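PDB 3QJG: epidermin biosynthesis protein EpiD from Staphylococcus aureus, which probably catalyses, as an FMN-dependent flavoprotein, the oxidative decarboxylation of the C-terminal cysteine of the epidermin precursor peptide. Local coordinates for residues A[96-99]-A[103-106]; A[58-63]-A[75-80]. All blocks are in the same frame, centred on the assembly; numbering follows the deposited sequence. Where two conformers were deposited one is given.

The two contacts follow each other along the chain and lie with their centres about 13 Å apart. Contact 1 (96-99 with 103-106) touches an FMN directly, through the Cys98 carbonyl and the Thr104 hydroxyl, whereas in contact 2 (58-63 with 75-80) the side chain of Tyr60 stays about 11 Å from a bound FMN. They meet through the packing of Ile105 CG2 on Ile80 CD1 at 3.9 Å, where helix 101-107 lies against strand 79-85. A second tie is polar: Glu62 OE1 is hydrogen-bonded to the backbone N of Leu101, at the start of that helix. Helix 70-75 also joins them, since its His70, an FMN-pocket residue, touches Thr104, and its end enters 75-80.

Contact 1: residues A[96-99]-A[103-106]; sequences GICD and LTIC. With FMN (flavin mononucleotide), chain P.
Two torsions bring Cys98 and Thr104 together. With chi1 at 33°, away from a staggered value, Cys98 SG lies between its backbone N and carbonyl carbon, and CB is the atom that meets Thr104 OG1, at 3.3 Å. Thr104 holds OG1 beside its own backbone N (chi1 -55°), where OG1 donates a hydrogen bond to Asn100 O one turn back. Next to this pair, Leu103 CB packs on Cys98 CA at 3.7 Å, and the Leu103 and Asp99 side chains lie side by side, CD1 3.6 Å from OD1. That carboxylate is held by two lysines, OD1 by Lys92 of the same chain and OD2 by Lys92 of the second subunit.

No direct hydrogen bond joins the segments; a water does the work, donating to Ile97 O at 3.0 Å and to Leu103 O at 2.6 Å. Gly96 closes helix 87-94 with a Schellman motif, and the chain then extends so that the Cys98 carbonyl faces the ribityl chain of the FMN. This oxygen accepts from FMN O4' at 2.9 Å and from FMN O3' at 3.2 Å, while FMN O3' also donates to Thr104 OG1 at 2.8 Å. With one proton for two acceptors, O3' probably shares it or alternates. The rest of the FMN is held largely by the second subunit, which supplies Thr86, Ser87 and Ser40 among others, so the pocket lies at a subunit interface. The bonds from these segments to the FMN all fall on its ribityl chain, with protein oxygens accepting, consistent with loop and helix reading the O3' and O4' hydroxyls together.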
loop_
_atom_site.group_PDB
_atom_site.type_symbol
_atom_site.label_atom_id
_atom_site.label_comp_id
_atom_site.label_asym_id
_atom_site.label_seq_id
_atom_site.Cartn_x
_atom_site.Cartn_y
_atom_site.Cartn_z
ATOM N N GLY A 96 -7.194 1.998 -37.634
ATOM C CA GLY A 96 -8.114 1.087 -36.985
ATOM C C GLY A 96 -7.626 0.573 -35.673
ATOM O O GLY A 96 -8.199 -0.388 -35.138
ATOM N N ILE A 97 -6.656 1.262 -35.087
ATOM C CA ILE A 97 -6.015 0.884 -33.825
ATOM C C ILE A 97 -6.979 1.413 -32.765
ATOM O O ILE A 97 -7.266 2.604 -32.749
ATOM C CB ILE A 97 -4.646 1.566 -33.681
ATOM C CG1 ILE A 97 -3.734 1.209 -34.865
ATOM C CG2 ILE A 97 -3.905 1.139 -32.387
ATOM C CD1 ILE A 97 -3.961 -0.130 -35.406
ATOM N N CYS A 98 -7.528 0.540 -31.953
ATOM C CA CYS A 98 -8.422 0.945 -30.874
ATOM C C CYS A 98 -8.008 0.242 -29.604
ATOM O O CYS A 98 -8.662 -0.709 -29.192
ATOM C CB CYS A 98 -9.875 0.650 -31.244
ATOM S SG CYS A 98 -10.238 -0.769 -32.243
ATOM N N ASP A 99 -6.950 0.751 -28.947
ATOM C CA ASP A 99 -6.450 0.129 -27.705
ATOM C C ASP A 99 -6.935 0.790 -26.404
ATOM O O ASP A 99 -6.484 0.369 -25.318
ATOM C CB ASP A 99 -4.926 -0.199 -27.708
ATOM C CG ASP A 99 -4.041 0.947 -28.137
ATOM O OD1 ASP A 99 -4.543 2.078 -28.061
ATOM O OD2 ASP A 99 -2.825 0.705 -28.578
ATOM N N LEU A 103 -10.926 5.288 -28.475
ATOM C CA LEU A 103 -10.556 4.938 -29.826
ATOM C C LEU A 103 -11.471 3.882 -30.438
ATOM O O LEU A 103 -11.730 3.894 -31.658
ATOM C CB LEU A 103 -9.132 4.428 -29.889
ATOM C CG LEU A 103 -7.952 5.346 -29.589
ATOM C CD1 LEU A 103 -6.632 4.541 -29.564
ATOM C CD2 LEU A 103 -7.889 6.413 -30.635
ATOM N N THR A 104 -11.896 2.942 -29.603
ATOM C CA THR A 104 -12.866 1.922 -29.990
ATOM C C THR A 104 -14.261 2.496 -30.344
ATOM O O THR A 104 -14.921 2.022 -31.296
ATOM C CB THR A 104 -13.045 0.874 -28.842
ATOM O OG1 THR A 104 -11.753 0.339 -28.510
ATOM C CG2 THR A 104 -14.009 -0.225 -29.196
ATOM N N ILE A 105 -14.722 3.446 -29.547
ATOM C CA ILE A 105 -15.877 4.228 -29.865
ATOM C C ILE A 105 -15.790 4.888 -31.238
ATOM O O ILE A 105 -16.732 4.736 -32.014
ATOM C CB ILE A 105 -16.191 5.265 -28.800
ATOM C CG1 ILE A 105 -16.531 4.577 -27.487
ATOM C CG2 ILE A 105 -17.445 6.079 -29.187
ATOM C CD1 ILE A 105 -16.512 5.532 -26.247
ATOM N N CYS A 106 -14.637 5.482 -31.588
ATOM C CA CYS A 106 -14.503 6.204 -32.860
ATOM C C CYS A 106 -14.414 5.237 -34.066
ATOM O O CYS A 106 -14.959 5.482 -35.162
ATOM C CB CYS A 106 -13.320 7.211 -32.804
ATOM S SG CYS A 106 -13.557 8.515 -31.530
HETATM N N1 FMN P . -13.863 -5.517 -29.458
HETATM C C2 FMN P . -13.876 -6.313 -30.580
HETATM O O2 FMN P . -13.147 -6.091 -31.606
HETATM N N3 FMN P . -14.682 -7.425 -30.530
HETATM C C4 FMN P . -15.497 -7.713 -29.456
HETATM O O4 FMN P . -16.221 -8.709 -29.544
HETATM C C4A FMN P . -15.481 -6.888 -28.345
HETATM N N5 FMN P . -16.297 -7.108 -27.231
HETATM C C5A FMN P . -16.225 -6.282 -26.112
HETATM C C6 FMN P . -17.016 -6.511 -24.984
HETATM C C7 FMN P . -16.936 -5.675 -23.854
HETATM C C7M FMN P . -17.805 -5.915 -22.627
HETATM C C8 FMN P . -16.056 -4.587 -23.891
HETATM C C8M FMN P . -15.897 -3.644 -22.719
HETATM C C9 FMN P . -15.267 -4.362 -25.013
HETATM C C9A FMN P . -15.357 -5.199 -26.126
HETATM N N10 FMN P . -14.579 -4.951 -27.249
HETATM C C10 FMN P . -14.631 -5.793 -28.351
HETATM C "C1'" FMN P . -13.655 -3.815 -27.311
HETATM C "C2'" FMN P . -12.209 -4.251 -27.114
HETATM O "O2'" FMN P . -11.955 -4.931 -25.910
HETATM C "C3'" FMN P . -11.358 -3.004 -27.126
HETATM O "O3'" FMN P . -11.324 -2.388 -28.405
HETATM C "C4'" FMN P . -9.920 -3.336 -26.655
HETATM O "O4'" FMN P . -9.132 -2.204 -26.781
HETATM C "C5'" FMN P . -9.309 -4.422 -27.448
HETATM O "O5'" FMN P . -7.983 -4.593 -27.028
HETATM P P FMN P . -7.154 -5.901 -27.446
HETATM O O1P FMN P . -5.617 -5.648 -27.194
HETATM O O2P FMN P . -7.491 -6.153 -28.840
HETATM O O3P FMN P . -7.699 -7.090 -26.724
HETATM O O HOH W 1 -9.911 3.768 -33.466
#

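Contact 2: residues A[58-63]-A[75-80]; sequences NYYDEF and NKHDKI
Tyr60 reaches Lys76 and His77 across one face of the parallel part of the mixed, Rossmann-like sheet of this flavoprotein. Its own strand, 59-60, pairs with 34-39, which pairs with 7-12 and then with 79-85, so two strands separate the segments and side chains alone bridge them; even the closest CA pair, Asn58 and Lys76, is 11.7 Å apart. From CB, chi1 of -64° sets CG anti to the carbonyl carbon, and the side chain extends over its neighbours, touching Asn36 of strand 34-39 and Leu9 of strand 7-12. Farther out, CE2 comes within 3.9 Å of His77 CE1. The tip, OH, lies against the aliphatic end of Lys76, 3.4 Å from CE and 3.7 Å from CD.

Lys76 crosses the tyrosine at a slant and bends at chi4 (87°), its NZ forming a salt bridge with Glu34. His77 is fixed on both nitrogens, ND1 with Ile73 O and NE2 with Asn36 ND2, a pattern consistent with a neutral ring protonated on ND1. Between the two rings the meeting is edge to edge: Tyr60 OH sits near the imidazole plane, 3.7 Å from His77 CE1.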
loop_
_atom_site.group_PDB
_atom_site.type_symbol
_atom_site.label_atom_id
_atom_site.label_comp_id
_atom_site.label_asym_id
_atom_site.label_seq_id
_atom_site.Cartn_x
_atom_site.Cartn_y
_atom_site.Cartn_z
ATOM N N ASN A 58 -22.337 13.006 -18.763
ATOM C CA ASN A 58 -21.717 11.788 -18.383
ATOM C C ASN A 58 -20.268 11.883 -18.705
ATOM O O ASN A 58 -19.869 12.331 -19.832
ATOM C CB ASN A 58 -22.279 10.586 -19.161
ATOM C CG ASN A 58 -23.689 10.277 -18.811
ATOM O OD1 ASN A 58 -23.946 9.552 -17.861
ATOM N ND2 ASN A 58 -24.618 10.752 -19.622
ATOM N N TYR A 59 -19.465 11.454 -17.739
ATOM C CA TYR A 59 -18.064 11.349 -17.975
ATOM C C TYR A 59 -17.770 9.855 -17.957
ATOM O O TYR A 59 -18.005 9.192 -16.942
ATOM C CB TYR A 59 -17.260 12.126 -16.940
ATOM C CG TYR A 59 -15.783 11.901 -17.093
ATOM C CD1 TYR A 59 -15.131 12.225 -18.261
ATOM C CD2 TYR A 59 -15.042 11.324 -16.069
ATOM C CE1 TYR A 59 -13.783 11.999 -18.406
ATOM C CE2 TYR A 59 -13.703 11.125 -16.198
ATOM C CZ TYR A 59 -13.084 11.437 -17.385
ATOM O OH TYR A 59 -11.760 11.192 -17.487
ATOM N N TYR A 60 -17.348 9.328 -19.109
ATOM C CA TYR A 60 -17.110 7.898 -19.258
ATOM C C TYR A 60 -15.698 7.702 -18.858
ATOM O O TYR A 60 -14.779 8.312 -19.452
ATOM C CB TYR A 60 -17.346 7.381 -20.687
ATOM C CG TYR A 60 -18.771 7.510 -21.173
ATOM C CD1 TYR A 60 -19.823 6.902 -20.473
ATOM C CD2 TYR A 60 -19.092 8.316 -22.266
ATOM C CE1 TYR A 60 -21.136 7.069 -20.865
ATOM C CE2 TYR A 60 -20.425 8.482 -22.681
ATOM C CZ TYR A 60 -21.433 7.856 -21.978
ATOM O OH TYR A 60 -22.741 7.991 -22.386
ATOM N N ASP A 61 -15.497 6.828 -17.892
ATOM C CA ASP A 61 -14.162 6.602 -17.337
ATOM C C ASP A 61 -13.811 5.087 -17.374
ATOM O O ASP A 61 -14.261 4.333 -16.532
ATOM C CB ASP A 61 -14.180 7.116 -15.906
ATOM C CG ASP A 61 -12.806 7.080 -15.221
ATOM O OD1 ASP A 61 -11.806 6.501 -15.791
ATOM O OD2 ASP A 61 -12.770 7.645 -14.086
ATOM N N GLU A 62 -13.003 4.690 -18.342
ATOM C CA GLU A 62 -12.566 3.300 -18.558
ATOM C C GLU A 62 -11.822 2.686 -17.346
ATOM O O GLU A 62 -11.858 1.454 -17.129
ATOM C CB GLU A 62 -11.632 3.239 -19.802
ATOM C CG GLU A 62 -11.603 1.895 -20.442
ATOM C CD GLU A 62 -10.494 1.715 -21.451
ATOM O OE1 GLU A 62 -9.902 2.705 -21.959
ATOM O OE2 GLU A 62 -10.222 0.537 -21.728
ATOM N N PHE A 63 -11.134 3.521 -16.564
ATOM C CA PHE A 63 -10.394 3.082 -15.345
ATOM C C PHE A 63 -11.382 2.730 -14.250
ATOM O O PHE A 63 -11.233 1.768 -13.534
ATOM C CB PHE A 63 -9.466 4.205 -14.836
ATOM C CG PHE A 63 -8.573 3.809 -13.664
ATOM C CD1 PHE A 63 -7.453 3.005 -13.866
ATOM C CD2 PHE A 63 -8.858 4.256 -12.362
ATOM C CE1 PHE A 63 -6.616 2.648 -12.808
ATOM C CE2 PHE A 63 -8.029 3.909 -11.308
ATOM C CZ PHE A 63 -6.893 3.098 -11.539
ATOM N N ASN A 75 -23.893 4.334 -30.082
ATOM C CA ASN A 75 -25.304 4.375 -30.528
ATOM C C ASN A 75 -26.163 5.384 -29.804
ATOM O O ASN A 75 -27.215 5.776 -30.295
ATOM C CB ASN A 75 -25.999 3.031 -30.306
ATOM C CG ASN A 75 -25.429 1.934 -31.148
ATOM O OD1 ASN A 75 -24.628 2.160 -32.105
ATOM N ND2 ASN A 75 -25.814 0.716 -30.805
ATOM N N LYS A 76 -25.737 5.741 -28.607
ATOM C CA LYS A 76 -26.402 6.783 -27.819
ATOM C C LYS A 76 -26.109 8.205 -28.383
ATOM O O LYS A 76 -26.737 9.186 -27.991
ATOM C CB LYS A 76 -25.866 6.650 -26.388
ATOM C CG LYS A 76 -26.521 7.511 -25.360
ATOM C CD LYS A 76 -25.924 7.223 -24.021
ATOM C CE LYS A 76 -25.982 8.453 -23.158
ATOM N NZ LYS A 76 -27.241 8.561 -22.431
ATOM N N HIS A 77 -25.118 8.327 -29.273
ATOM C CA HIS A 77 -24.734 9.642 -29.749
ATOM C C HIS A 77 -24.938 9.861 -31.267
ATOM O O HIS A 77 -24.639 9.016 -32.118
ATOM C CB HIS A 77 -23.316 9.964 -29.337
ATOM C CG HIS A 77 -23.080 9.904 -27.858
ATOM N ND1 HIS A 77 -22.671 8.755 -27.213
ATOM C CD2 HIS A 77 -23.153 10.860 -26.906
ATOM C CE1 HIS A 77 -22.536 9.001 -25.928
ATOM N NE2 HIS A 77 -22.811 10.270 -25.714
ATOM N N ASP A 78 -25.478 11.026 -31.587
ATOM C CA ASP A 78 -25.703 11.411 -32.944
ATOM C C ASP A 78 -24.423 11.957 -33.501
ATOM O O ASP A 78 -24.140 11.775 -34.661
ATOM C CB ASP A 78 -26.776 12.460 -32.974
ATOM C CG ASP A 78 -28.050 11.963 -32.359
ATOM O OD1 ASP A 78 -28.768 11.213 -33.043
ATOM O OD2 ASP A 78 -28.289 12.237 -31.174
ATOM N N LYS A 79 -23.638 12.645 -32.670
ATOM C CA LYS A 79 -22.389 13.254 -33.152
ATOM C C LYS A 79 -21.322 12.857 -32.180
ATOM O O LYS A 79 -21.588 12.830 -30.982
ATOM C CB LYS A 79 -22.482 14.798 -33.235
ATOM C CG LYS A 79 -23.572 15.302 -34.158
ATOM C CD LYS A 79 -23.365 14.829 -35.601
ATOM C CE LYS A 79 -24.447 15.368 -36.573
ATOM N NZ LYS A 79 -24.085 15.013 -37.967
ATOM N N ILE A 80 -20.159 12.506 -32.717
ATOM C CA ILE A 80 -19.007 12.267 -31.935
ATOM C C ILE A 80 -17.917 13.138 -32.477
ATOM O O ILE A 80 -17.644 13.136 -33.733
ATOM C CB ILE A 80 -18.548 10.765 -31.997
ATOM C CG1 ILE A 80 -19.738 9.900 -31.533
ATOM C CG2 ILE A 80 -17.279 10.573 -31.177
ATOM C CD1 ILE A 80 -19.568 8.413 -31.530
#